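Long-range contact in LP04448p (Drosophila melanogaster, PDB 4QMH), which probably binds tubulin through its TOG domains and drives microtubule polymerization as a member of the XMAP215 family: residues E133-K145 against K173-A185. Numbering follows the deposited sequence.
Sequences EFFESEMIADALK and KEDIHSMVPHLYA
One face of the H182 imidazole lies against the last turn of helix 139-145: the L144 CB, the K145 N and the A141 O all sit over it, and K145 CB reaches H182 CE1 at 3.6 Å. The F135 ring is met differently, with M179 CE at its edge, 3.7 Å from F135 CD1, while I176 CD1 approaches obliquely. M179 is extended beyond CG (chi3 -170°), which carries CE far enough to touch I140 CG2 as well, at 3.6 Å. The buried D175 carboxylate lies against the F135-E138 backbone, just before helix 139-145. Its OD1 accepts the N-H of E138, the N-cap residue, through the syn lone pair (2.9 Å, N-H...O 142°). Its OD2 accepts from a water that takes the A141 N-H and also donates to S178 OG; a second water, which accepts the I140 N-H, sits 2.7 Å from D175 OD2. The carboxylate thus holds one N-H directly and a second through water, and its negative charge there probably suits the helix dipole. An asparagine in place of D175 would probably disturb this arrangement, since an amide NH2 in place of OD1 would leave the E138 N-H without its acceptor, and in place of OD2 the water that accepts the A141 N-H. S178 OG also packs 3.5 Å from A141 CB. The two helix axes run almost parallel, 12° apart and 8.6 Å at closest approach, which fits the all-helical array of a TOG domain. Helix 149-162 packs against the pair, with L159, W158 and W156 touching F135, I140 and L144, while I176 reaches helix 192-209.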
# COMPACT_ATOMS: atom_id res chain seq x y z
N GLU A 133 -9.07 -0.98 4.15
CA GLU A 133 -8.61 -2.23 3.55
C GLU A 133 -7.09 -2.38 3.51
O GLU A 133 -6.61 -3.50 3.29
CB GLU A 133 -9.18 -2.42 2.14
CG GLU A 133 -10.63 -2.86 2.12
CD GLU A 133 -11.55 -1.73 2.51
OE1 GLU A 133 -11.14 -0.55 2.38
OE2 GLU A 133 -12.68 -2.01 2.93
N PHE A 134 -6.35 -1.29 3.72
CA PHE A 134 -4.88 -1.38 3.73
C PHE A 134 -4.36 -2.01 5.02
O PHE A 134 -3.24 -2.52 5.08
CB PHE A 134 -4.23 0.01 3.62
CG PHE A 134 -4.47 0.70 2.30
CD1 PHE A 134 -4.56 -0.02 1.13
CD2 PHE A 134 -4.57 2.08 2.25
CE1 PHE A 134 -4.77 0.63 -0.08
CE2 PHE A 134 -4.78 2.74 1.04
CZ PHE A 134 -4.88 2.01 -0.12
N PHE A 135 -5.17 -1.93 6.08
CA PHE A 135 -4.76 -2.34 7.42
C PHE A 135 -5.33 -3.70 7.78
O PHE A 135 -6.03 -3.87 8.78
CB PHE A 135 -5.14 -1.24 8.43
CG PHE A 135 -4.41 0.04 8.19
CD1 PHE A 135 -3.12 0.21 8.66
CD2 PHE A 135 -4.99 1.07 7.46
CE1 PHE A 135 -2.42 1.40 8.43
CE2 PHE A 135 -4.30 2.24 7.20
CZ PHE A 135 -3.00 2.41 7.70
N GLU A 136 -5.00 -4.67 6.94
CA GLU A 136 -5.48 -6.04 7.05
C GLU A 136 -4.40 -6.99 6.57
O GLU A 136 -3.59 -6.65 5.70
CB GLU A 136 -6.74 -6.24 6.20
CG GLU A 136 -7.90 -5.36 6.62
CD GLU A 136 -9.26 -5.96 6.26
OE1 GLU A 136 -9.29 -7.10 5.78
OE2 GLU A 136 -10.29 -5.29 6.47
N SER A 137 -4.39 -8.18 7.15
CA SER A 137 -3.60 -9.31 6.67
C SER A 137 -2.10 -9.09 6.69
O SER A 137 -1.36 -9.80 6.01
CB SER A 137 -4.07 -9.70 5.27
OG SER A 137 -5.45 -10.05 5.30
N GLU A 138 -1.66 -8.12 7.49
CA GLU A 138 -0.25 -7.81 7.67
C GLU A 138 0.47 -7.45 6.37
O GLU A 138 1.65 -7.70 6.23
CB GLU A 138 0.49 -8.94 8.39
CG GLU A 138 -0.04 -9.15 9.83
CD GLU A 138 0.74 -10.19 10.64
OE1 GLU A 138 1.82 -10.64 10.21
OE2 GLU A 138 0.25 -10.56 11.73
N MET A 139 -0.25 -6.84 5.44
CA MET A 139 0.40 -6.40 4.20
C MET A 139 1.49 -5.38 4.47
O MET A 139 2.59 -5.47 3.92
CB MET A 139 -0.63 -5.84 3.22
CG MET A 139 -1.54 -6.92 2.66
SD MET A 139 -2.81 -6.32 1.53
CE MET A 139 -3.85 -5.36 2.63
N ILE A 140 1.19 -4.42 5.33
CA ILE A 140 2.18 -3.39 5.67
C ILE A 140 3.36 -3.99 6.46
O ILE A 140 4.53 -3.76 6.13
CB ILE A 140 1.49 -2.22 6.40
CG1 ILE A 140 0.63 -1.42 5.40
CG2 ILE A 140 2.50 -1.31 7.08
CD1 ILE A 140 -0.37 -0.48 6.06
N ALA A 141 3.06 -4.78 7.49
CA ALA A 141 4.12 -5.42 8.26
C ALA A 141 5.02 -6.31 7.40
O ALA A 141 6.23 -6.35 7.59
CB ALA A 141 3.54 -6.21 9.41
N ASP A 142 4.43 -7.03 6.46
CA ASP A 142 5.21 -7.91 5.60
C ASP A 142 6.15 -7.10 4.71
O ASP A 142 7.27 -7.53 4.42
CB ASP A 142 4.31 -8.80 4.75
CG ASP A 142 3.79 -10.01 5.51
OD1 ASP A 142 4.37 -10.36 6.56
OD2 ASP A 142 2.82 -10.64 5.03
N ALA A 143 5.69 -5.93 4.27
CA ALA A 143 6.56 -5.06 3.46
C ALA A 143 7.69 -4.48 4.31
O ALA A 143 8.82 -4.36 3.86
CB ALA A 143 5.75 -3.94 2.80
N LEU A 144 7.38 -4.12 5.55
CA LEU A 144 8.39 -3.55 6.44
C LEU A 144 9.45 -4.59 6.79
O LEU A 144 10.65 -4.30 6.83
CB LEU A 144 7.74 -3.01 7.71
CG LEU A 144 6.88 -1.75 7.55
CD1 LEU A 144 6.03 -1.53 8.82
CD2 LEU A 144 7.74 -0.51 7.26
N LYS A 145 8.99 -5.81 7.03
CA LYS A 145 9.82 -6.91 7.50
C LYS A 145 11.08 -7.11 6.66
O LYS A 145 12.20 -6.91 7.15
CB LYS A 145 8.99 -8.21 7.52
CG LYS A 145 9.73 -9.45 7.97
CD LYS A 145 8.78 -10.64 7.98
CE LYS A 145 9.40 -11.85 8.68
NZ LYS A 145 10.64 -12.32 8.01
N LYS A 173 -6.81 -2.59 14.95
CA LYS A 173 -5.79 -2.49 16.00
C LYS A 173 -4.79 -3.62 15.90
O LYS A 173 -3.60 -3.43 16.14
CB LYS A 173 -6.43 -2.51 17.39
CG LYS A 173 -7.21 -1.26 17.71
CD LYS A 173 -7.81 -1.32 19.12
CE LYS A 173 -6.74 -1.57 20.17
NZ LYS A 173 -7.33 -1.59 21.54
N GLU A 174 -5.28 -4.81 15.56
CA GLU A 174 -4.42 -5.97 15.50
C GLU A 174 -3.38 -5.79 14.39
O GLU A 174 -2.24 -6.21 14.54
CB GLU A 174 -5.23 -7.24 15.25
CG GLU A 174 -4.39 -8.50 15.18
CD GLU A 174 -3.51 -8.72 16.41
OE1 GLU A 174 -3.83 -8.23 17.51
OE2 GLU A 174 -2.48 -9.41 16.26
N ASP A 175 -3.80 -5.21 13.27
CA ASP A 175 -2.85 -4.99 12.19
C ASP A 175 -1.79 -3.96 12.59
O ASP A 175 -0.61 -4.12 12.25
CB ASP A 175 -3.54 -4.57 10.89
CG ASP A 175 -2.70 -4.88 9.67
OD1 ASP A 175 -2.52 -6.09 9.39
OD2 ASP A 175 -2.25 -3.94 8.99
N ILE A 176 -2.20 -2.90 13.29
CA ILE A 176 -1.20 -1.96 13.84
C ILE A 176 -0.24 -2.68 14.81
O ILE A 176 0.97 -2.47 14.77
CB ILE A 176 -1.87 -0.74 14.51
CG1 ILE A 176 -2.78 -0.01 13.52
CG2 ILE A 176 -0.81 0.20 15.08
CD1 ILE A 176 -2.08 0.44 12.25
N HIS A 177 -0.77 -3.55 15.67
CA HIS A 177 0.10 -4.35 16.53
C HIS A 177 1.19 -5.08 15.74
O HIS A 177 2.32 -5.20 16.20
CB HIS A 177 -0.70 -5.38 17.33
CG HIS A 177 -1.22 -4.87 18.65
ND1 HIS A 177 -0.42 -4.78 19.77
CD2 HIS A 177 -2.45 -4.47 19.03
CE1 HIS A 177 -1.14 -4.32 20.78
NE2 HIS A 177 -2.38 -4.13 20.35
N SER A 178 0.86 -5.58 14.55
CA SER A 178 1.82 -6.33 13.76
C SER A 178 2.99 -5.46 13.29
O SER A 178 4.04 -5.99 12.93
CB SER A 178 1.14 -7.00 12.56
OG SER A 178 0.80 -6.05 11.56
N MET A 179 2.81 -4.14 13.32
CA MET A 179 3.86 -3.21 12.89
C MET A 179 4.82 -2.91 14.03
O MET A 179 5.93 -2.43 13.80
CB MET A 179 3.25 -1.91 12.40
CG MET A 179 2.24 -2.10 11.28
SD MET A 179 1.46 -0.53 10.89
CE MET A 179 0.17 -1.16 9.81
N VAL A 180 4.40 -3.18 15.25
CA VAL A 180 5.18 -2.72 16.41
C VAL A 180 6.61 -3.29 16.50
O VAL A 180 7.56 -2.55 16.79
CB VAL A 180 4.40 -2.93 17.72
CG1 VAL A 180 5.32 -2.69 18.92
CG2 VAL A 180 3.19 -2.00 17.79
N PRO A 181 6.80 -4.59 16.23
CA PRO A 181 8.19 -5.07 16.26
C PRO A 181 9.07 -4.35 15.24
O PRO A 181 10.26 -4.13 15.49
CB PRO A 181 8.05 -6.55 15.88
CG PRO A 181 6.67 -6.92 16.32
CD PRO A 181 5.83 -5.69 16.06
N HIS A 182 8.49 -3.98 14.11
CA HIS A 182 9.28 -3.32 13.07
C HIS A 182 9.53 -1.88 13.48
O HIS A 182 10.61 -1.35 13.26
CB HIS A 182 8.57 -3.41 11.73
CG HIS A 182 8.17 -4.80 11.37
ND1 HIS A 182 9.10 -5.78 11.06
CD2 HIS A 182 6.96 -5.40 11.30
CE1 HIS A 182 8.47 -6.91 10.81
NE2 HIS A 182 7.18 -6.71 10.95
N LEU A 183 8.55 -1.25 14.11
CA LEU A 183 8.75 0.09 14.62
C LEU A 183 9.91 0.10 15.62
O LEU A 183 10.78 0.96 15.57
CB LEU A 183 7.48 0.57 15.31
CG LEU A 183 7.56 1.97 15.93
CD1 LEU A 183 7.64 3.01 14.85
CD2 LEU A 183 6.33 2.19 16.79
N TYR A 184 9.91 -0.87 16.53
CA TYR A 184 10.92 -0.89 17.59
C TYR A 184 12.33 -1.16 17.06
O TYR A 184 13.32 -0.68 17.61
CB TYR A 184 10.54 -1.90 18.69
CG TYR A 184 9.35 -1.47 19.52
CD1 TYR A 184 8.78 -0.20 19.36
CD2 TYR A 184 8.81 -2.31 20.49
CE1 TYR A 184 7.70 0.20 20.12
CE2 TYR A 184 7.72 -1.91 21.26
CZ TYR A 184 7.18 -0.65 21.06
OH TYR A 184 6.10 -0.24 21.82
N ALA A 185 12.42 -1.91 15.97
CA ALA A 185 13.72 -2.11 15.33
C ALA A 185 14.14 -0.87 14.54
O ALA A 185 15.29 -0.45 14.61
CB ALA A 185 13.68 -3.31 14.42
O HOH W 1 -1.41 -4.16 6.43
O HOH W 2 0.56 -4.76 9.01